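PDB 2ZGI: putative 4-amino-4-deoxychorismate lyase from Thermus thermophilus, which binds pyridoxal 5'-phosphate as a member of the class-IV aminotransferase family and probably acts as a lyase, perhaps on 4-amino-4-deoxychorismate. Local coordinates for the interface of chains A and B. Residues are numbered along the deposited sequence; one frame, centred on the assembly and turned at random. Chains: chain A/B, Putative 4-amino-4-deoxychorismate lyase.

Contact 1: the interface of chains A and B. Residues chain A 2, 9, 19; chain B 17, 82, 91-93.
Two first torsions bring A:Tyr19 and B:Glu93 together: the tyrosine ring stands beside its own backbone N (chi1 -61°), reaching out from the end of helix 15-19 of chain A, while B:Glu93 on strand 89-96 takes the crowded position between N and the carbonyl carbon (chi1 48°) and then runs extended to meet it. The phenol OH of A:Tyr19 gives its hydrogen to the carboxylate OE1 of B:Glu93 at 2.6 Å; OE1 accepts it with its syn lone pair, on the side of the other oxygen. A water 2.8 Å from OE2 of B:Glu93 also touches the phenol OH more loosely and bridges the two groups.

B:Arg82 brings a flat cation to one face of the tyrosine ring, the planes only 9° apart. NE of B:Arg82 sits 4.1 Å from the ring centroid of A:Tyr19 in a cation-pi contact, and a long salt bridge within chain B, 4.0 Å from NE of B:Arg82 to OE1 of B:Glu93, probably helps keep the acceptor charged. Tyrosine suits this place because it offers both a flat face and a hydroxyl. Branched B:Leu91 has a methyl for each neighbour: CD2 of B:Leu91 packs on CE1 of A:Tyr19 at 3.6 Å, and CD1 touches CD2 of A:Leu9, the two side chains crossing at about a right angle. Beside them A:Arg2 and B:Glu93 pair as an antiparallel beta bridge, and the patch ties the N-terminal part of one subunit to the sheet of the other.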
# COMPACT_ATOMS: atom_id res chain seq x y z
N ARG A 2 -26.79 31.46 7.99
CA ARG A 2 -26.65 30.06 8.39
C ARG A 2 -27.71 29.74 9.45
O ARG A 2 -27.78 30.42 10.48
CB ARG A 2 -25.23 29.87 8.95
CG ARG A 2 -24.87 28.58 9.66
CD ARG A 2 -23.36 28.67 9.99
NE ARG A 2 -22.93 28.09 11.27
CZ ARG A 2 -21.83 28.45 11.96
NH1 ARG A 2 -21.04 29.42 11.51
NH2 ARG A 2 -21.51 27.85 13.10
N LEU A 9 -27.78 30.86 13.22
CA LEU A 9 -26.68 30.37 14.06
C LEU A 9 -25.38 31.10 13.76
O LEU A 9 -24.92 31.15 12.61
CB LEU A 9 -26.48 28.86 13.88
CG LEU A 9 -25.23 28.23 14.51
CD1 LEU A 9 -25.31 28.27 16.05
CD2 LEU A 9 -25.02 26.81 14.03
N TYR A 19 -17.31 20.87 10.11
CA TYR A 19 -17.85 20.22 8.90
C TYR A 19 -17.00 19.10 8.29
O TYR A 19 -17.51 18.29 7.50
CB TYR A 19 -18.11 21.23 7.78
CG TYR A 19 -19.12 22.32 8.07
CD1 TYR A 19 -19.94 22.27 9.20
CD2 TYR A 19 -19.26 23.39 7.19
CE1 TYR A 19 -20.88 23.28 9.46
CE2 TYR A 19 -20.19 24.41 7.45
CZ TYR A 19 -21.00 24.35 8.58
OH TYR A 19 -21.93 25.35 8.82
N PHE B 17 -21.39 15.25 16.06
CA PHE B 17 -21.35 16.06 14.86
C PHE B 17 -19.99 16.74 14.70
O PHE B 17 -19.42 16.74 13.60
CB PHE B 17 -22.44 17.13 14.93
CG PHE B 17 -22.55 17.96 13.69
CD1 PHE B 17 -23.44 17.61 12.68
CD2 PHE B 17 -21.77 19.11 13.53
CE1 PHE B 17 -23.55 18.40 11.53
CE2 PHE B 17 -21.86 19.89 12.36
CZ PHE B 17 -22.75 19.53 11.37
N ARG B 82 -25.46 25.32 1.17
CA ARG B 82 -25.04 24.09 1.76
C ARG B 82 -26.06 23.56 2.75
O ARG B 82 -26.51 24.30 3.65
CB ARG B 82 -23.73 24.34 2.46
CG ARG B 82 -23.01 23.09 2.83
CD ARG B 82 -22.11 23.45 3.96
NE ARG B 82 -22.10 22.34 4.86
CZ ARG B 82 -21.21 21.37 4.79
NH1 ARG B 82 -20.27 21.46 3.87
NH2 ARG B 82 -21.26 20.36 5.64
N LEU B 91 -28.71 21.83 9.12
CA LEU B 91 -27.99 23.04 8.89
C LEU B 91 -28.22 23.44 7.44
O LEU B 91 -28.12 22.60 6.54
CB LEU B 91 -26.53 22.80 9.26
CG LEU B 91 -25.56 23.82 9.87
CD1 LEU B 91 -26.13 24.69 10.99
CD2 LEU B 91 -24.35 23.02 10.39
N SER B 92 -28.59 24.70 7.23
CA SER B 92 -28.84 25.24 5.90
C SER B 92 -28.21 26.62 5.87
O SER B 92 -28.41 27.44 6.80
CB SER B 92 -30.34 25.31 5.59
OG SER B 92 -30.93 24.02 5.74
N GLU B 93 -27.41 26.86 4.84
CA GLU B 93 -26.69 28.13 4.73
C GLU B 93 -26.50 28.59 3.30
O GLU B 93 -26.53 27.77 2.37
CB GLU B 93 -25.33 28.01 5.41
CG GLU B 93 -24.58 26.78 5.01
CD GLU B 93 -23.38 26.58 5.89
OE1 GLU B 93 -23.41 25.60 6.69
OE2 GLU B 93 -22.44 27.43 5.81
O HOH W 1 -20.73 28.25 7.89

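Contact 2: the interface of chains A and B. Residues chain A 16, 20, 22; chain B 131, 134.
Helix 15-19 of chain A and the loop that follows it meet the first turn of helix 131-142 of chain B. A:Ala16 comes from the helix, A:His20 and A:Ala22 from the loop, and B:Leu131 and B:Arg134 lie one turn apart on the partner helix.

B:Arg134 is central to the contact. Its chain leaves beside the backbone N, stays extended through chi2, and bends at chi3, which turns the guanidinium group back towards A:His20 and A:Ala16. NH1 of B:Arg134 donates to the imidazole ND1 of A:His20 at 2.9 Å, in a moderately straight bond (152° at H). The donor lies almost exactly in the imidazole plane, while the acceptor is tilted 15° from the guanidinium plane. The two flat groups are turned 38° from each other and meet edge to edge instead of stacking. ND1 accepts here and would then carry no hydrogen; the nearby positive charge may favour a neutral imidazole. Arginine suits the place by joining a long reach to a donor at its tip, and histidine by offering a ring nitrogen that can accept.

The aliphatic part of the arginine is used as well: CD of B:Arg134 packs on CB of A:His20 at 3.6 Å. Over one guanidinium face, toward the rim, sits the methyl group of A:Ala16, whose CB is 3.6 Å from CZ of B:Arg134. Alanine suits this place because its short side chain lets the flat cation lie close to the helix. Farther along, CD1 of B:Leu131 touches CB of A:Ala22 at 4.1 Å, a light apolar contact. Together these groups fasten the loop of one subunit to the start of a helix in the other, helping to join the two chains.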
# COMPACT_ATOMS: atom_id res chain seq x y z
N ALA A 16 -13.84 24.13 9.18
CA ALA A 16 -13.00 22.96 8.99
C ALA A 16 -13.22 21.97 10.13
O ALA A 16 -13.35 20.76 9.91
CB ALA A 16 -11.51 23.37 8.90
N HIS A 20 -15.71 19.08 8.65
CA HIS A 20 -14.73 18.20 7.96
C HIS A 20 -14.00 17.19 8.85
O HIS A 20 -13.14 16.41 8.36
CB HIS A 20 -13.72 19.05 7.22
CG HIS A 20 -14.30 19.85 6.10
ND1 HIS A 20 -13.65 20.91 5.52
CD2 HIS A 20 -15.49 19.74 5.46
CE1 HIS A 20 -14.41 21.42 4.57
NE2 HIS A 20 -15.53 20.72 4.51
N ALA A 22 -11.84 17.91 11.00
CA ALA A 22 -10.43 18.35 10.95
C ALA A 22 -9.86 18.65 12.34
O ALA A 22 -9.73 19.81 12.77
CB ALA A 22 -10.29 19.55 10.03
N LEU B 131 -11.35 14.95 5.79
CA LEU B 131 -9.91 15.26 5.94
C LEU B 131 -9.01 14.82 4.76
O LEU B 131 -8.18 15.62 4.28
CB LEU B 131 -9.41 14.70 7.27
CG LEU B 131 -8.15 15.29 7.89
CD1 LEU B 131 -8.14 16.80 7.83
CD2 LEU B 131 -7.98 14.74 9.31
N ARG B 134 -9.46 17.35 2.12
CA ARG B 134 -8.75 18.61 2.48
C ARG B 134 -7.26 18.49 2.18
O ARG B 134 -6.68 19.34 1.50
CB ARG B 134 -8.94 18.95 3.95
CG ARG B 134 -10.40 19.25 4.36
CD ARG B 134 -10.47 19.69 5.81
NE ARG B 134 -9.61 20.85 6.08
CZ ARG B 134 -9.96 22.12 5.91
NH1 ARG B 134 -11.17 22.47 5.49
NH2 ARG B 134 -9.07 23.07 6.19

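Contact 1 and contact 2 have centres about 15 Å apart and share helix 15-19 of chain A, which contributes A:Tyr19 to contact 1 and A:Ala16 to contact 2; A:His20 follows directly. A:Tyr19 and A:His20 are neighbours in sequence yet serve different partners, the first going to strands 78-86 and 89-96 of chain B in contact 1, the second to helix 131-142 in contact 2. One short segment thus touches both a pair of strands and a helix of the other subunit and may set their relative position against chain A. Because the interface is two-fold symmetric, both contacts recur with the chains exchanged.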